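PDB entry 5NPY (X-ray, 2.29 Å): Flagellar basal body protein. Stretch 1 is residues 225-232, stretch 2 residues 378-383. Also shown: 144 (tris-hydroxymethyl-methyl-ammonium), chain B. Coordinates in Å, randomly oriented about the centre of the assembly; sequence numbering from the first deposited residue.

Stretch 1 (225-232) LNQDINAL
Stretch 2, residues 378-383: YMTNSN

How do the two backbones lie against each other? Stretch 1 leaves a helix at its start, with Leu225 at phi/psi -68/-37, and then opens out: Gln227 (-81/122) and Asp228 (-59/122) are extended. A type I beta turn follows from Asp228 to Ala231, through Ile229 (-63/-25) and Asn230 (-75/-15), closed by Ala231 N to Asp228 O at 2.8 Å. Stretch 2 carries the end of a strand that begins earlier in the chain and runs through Asn381, then continues as loop; its phi/psi values are -82/133 at Met379, -120/-23 at Thr380, -149/136 at Asn381 and -111/150 at Ser382. In register, the CA of Gln227 lies 5.2 Å from the CA of Thr380, and the CA of Asp228 lies 4.9 Å from the CA of Asn381, so the two chains run in the same direction here. One backbone-to-backbone hydrogen bond fixes this pairing: Asp228 N donates to Thr380 O at 3.0 Å, with an angle of 163°.

Which polar side chains fasten the extended segment and the turn to the strand? Asp228, chi1 t (-178°), points its CA-to-CB bond toward stretch 2, and its OD1 accepts from Ser382 N at 2.9 Å and from Ser382 OG at 3.0 Å. The other oxygen, Asp228 OD2, accepts from Asn230 N at 2.9 Å, so a single carboxylate both grips Ser382 and braces the turn. An aspartate suits this buried place because its two oxygens can accept from several donors at once. Ser382, chi1 p (75°), turns its hydroxyl between two partners, giving to Asp228 OD1 while its OG accepts from Asn230 ND2 at 3.0 Å and 170°. Asn230 reaches it with chi1 t (-165°) and chi2 59°.

How does Gln227 contribute when its CA-to-CB bond points only sideways? Its chain bends, with chi1 t (179°), chi2 p (76°) and chi3 13°, bringing the amide close to the strand. There Gln227 NE2 donates to Met379 O at 2.7 Å and 172°, and also to Ala231 O at 2.9 Å and 133°. The two amide hydrogens can thus serve both stretches, linking the far end of the turn to the strand. The side-chain oxygen rests near Thr380, with Gln227 OE1 3.4 Å from Thr380 CA.

What fills the remaining space, and where does the bound group sit? The two stretches bury 347 Å² in sum. Ala231 points its CB toward the strand, 3.6 Å from Met379 CE and 3.9 Å from Thr380 C; its small methyl fits this close approach. Met379 meets it by extending, chi1 t (-167°) and chi2 t (170°), before chi3 turns to 100°. Thr380, chi1 p (58°), donates from OG1 to O3 of the tris-hydroxymethyl-methyl-ammonium at 2.9 Å. That ligand also approaches stretch 1, its O2 lying 3.2 Å from Asn226 CB, so it contacts both stretches. Ile229 and Leu232 direct their CA-to-CB bonds away and take no part in the contact.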

# COMPACT_ATOMS: atom_id res chain seq x y z
N LEU A 225 19.04 19.96 -16.67
CA LEU A 225 20.48 19.68 -16.68
C LEU A 225 20.78 18.28 -16.18
O LEU A 225 21.67 17.61 -16.71
CB LEU A 225 21.25 20.72 -15.87
CG LEU A 225 21.29 22.10 -16.54
CD1 LEU A 225 22.13 23.07 -15.73
CD2 LEU A 225 21.78 21.99 -17.99
N ASN A 226 20.03 17.81 -15.16
CA ASN A 226 20.31 16.57 -14.44
C ASN A 226 19.55 15.36 -14.98
O ASN A 226 19.60 14.29 -14.36
CB ASN A 226 20.01 16.74 -12.95
CG ASN A 226 20.89 17.80 -12.28
OD1 ASN A 226 21.91 18.23 -12.85
ND2 ASN A 226 20.50 18.23 -11.08
N GLN A 227 18.83 15.49 -16.09
CA GLN A 227 18.09 14.37 -16.65
C GLN A 227 19.04 13.48 -17.45
O GLN A 227 19.73 13.94 -18.36
CB GLN A 227 16.93 14.86 -17.51
CG GLN A 227 16.10 13.77 -18.15
CD GLN A 227 15.19 13.11 -17.17
OE1 GLN A 227 14.99 13.61 -16.04
NE2 GLN A 227 14.65 11.96 -17.57
N ASP A 228 19.11 12.22 -17.06
CA ASP A 228 19.83 11.21 -17.83
C ASP A 228 19.21 11.11 -19.24
O ASP A 228 18.01 10.87 -19.39
CB ASP A 228 19.74 9.87 -17.06
CG ASP A 228 20.51 8.72 -17.73
OD1 ASP A 228 20.70 7.68 -17.05
OD2 ASP A 228 20.91 8.82 -18.91
N ILE A 229 20.03 11.33 -20.26
CA ILE A 229 19.54 11.30 -21.64
C ILE A 229 19.00 9.91 -22.03
O ILE A 229 18.16 9.80 -22.92
CB ILE A 229 20.65 11.78 -22.59
CG1 ILE A 229 20.08 12.11 -23.97
CG2 ILE A 229 21.79 10.75 -22.71
CD1 ILE A 229 21.10 12.72 -24.90
N ASN A 230 19.48 8.83 -21.38
CA ASN A 230 18.92 7.49 -21.56
C ASN A 230 17.57 7.31 -20.87
O ASN A 230 16.88 6.33 -21.15
CB ASN A 230 19.88 6.41 -21.04
CG ASN A 230 19.52 5.01 -21.54
OD1 ASN A 230 19.48 4.77 -22.77
ND2 ASN A 230 19.32 4.08 -20.63
N ALA A 231 17.20 8.22 -19.96
CA ALA A 231 15.88 8.21 -19.32
C ALA A 231 14.89 9.06 -20.11
O ALA A 231 14.15 9.88 -19.56
CB ALA A 231 15.97 8.70 -17.87
N LEU A 232 14.89 8.85 -21.43
CA LEU A 232 14.09 9.65 -22.35
C LEU A 232 13.59 8.79 -23.50
O LEU A 232 14.02 7.66 -23.70
CB LEU A 232 14.91 10.82 -22.90
CG LEU A 232 15.29 11.93 -21.91
CD1 LEU A 232 16.30 12.81 -22.57
CD2 LEU A 232 14.06 12.73 -21.49
N TYR A 378 8.20 10.33 -12.54
CA TYR A 378 8.98 10.74 -13.70
C TYR A 378 10.37 10.17 -13.54
O TYR A 378 11.01 10.40 -12.50
CB TYR A 378 9.04 12.26 -13.82
CG TYR A 378 7.69 12.96 -13.74
CD1 TYR A 378 7.21 13.47 -12.54
CD2 TYR A 378 6.90 13.11 -14.86
CE1 TYR A 378 5.97 14.11 -12.46
CE2 TYR A 378 5.67 13.73 -14.79
CZ TYR A 378 5.21 14.22 -13.59
OH TYR A 378 3.99 14.84 -13.53
N MET A 379 10.86 9.43 -14.54
CA MET A 379 12.18 8.79 -14.46
C MET A 379 13.29 9.76 -14.80
O MET A 379 13.23 10.45 -15.82
CB MET A 379 12.28 7.58 -15.37
CG MET A 379 13.51 6.72 -15.08
SD MET A 379 13.39 5.16 -16.01
CE MET A 379 14.46 5.49 -17.38
N THR A 380 14.32 9.78 -13.98
CA THR A 380 15.36 10.79 -14.10
C THR A 380 16.73 10.22 -14.35
O THR A 380 17.60 10.95 -14.86
CB THR A 380 15.42 11.65 -12.81
OG1 THR A 380 15.67 10.79 -11.68
CG2 THR A 380 14.11 12.40 -12.59
N ASN A 381 16.97 8.97 -14.00
CA ASN A 381 18.27 8.36 -14.10
C ASN A 381 18.10 6.87 -14.38
O ASN A 381 17.28 6.22 -13.73
CB ASN A 381 19.11 8.53 -12.83
CG ASN A 381 20.56 8.22 -13.06
OD1 ASN A 381 21.26 8.97 -13.74
ND2 ASN A 381 21.01 7.09 -12.54
N SER A 382 18.87 6.35 -15.31
CA SER A 382 18.80 4.92 -15.61
C SER A 382 20.08 4.24 -15.14
O SER A 382 21.15 4.85 -15.09
CB SER A 382 18.56 4.69 -17.10
OG SER A 382 19.75 4.93 -17.82
N ASN A 383 19.95 2.97 -14.76
CA ASN A 383 21.10 2.20 -14.26
C ASN A 383 21.85 1.60 -15.46
O ASN A 383 21.41 0.63 -16.06
CB ASN A 383 20.65 1.14 -13.26
CG ASN A 383 21.69 0.03 -13.06
OD1 ASN A 383 21.43 -1.15 -13.32
ND2 ASN A 383 22.88 0.41 -12.61
C1 144 B . 19.68 13.30 -8.70
N 144 B . 18.58 13.09 -9.65
C2 144 B . 18.76 13.97 -10.81
O2 144 B . 18.36 15.30 -10.59
C3 144 B . 17.31 13.41 -9.01
O3 144 B . 16.24 12.82 -9.72
C4 144 B . 18.49 11.71 -10.15
O4 144 B . 19.47 10.78 -9.76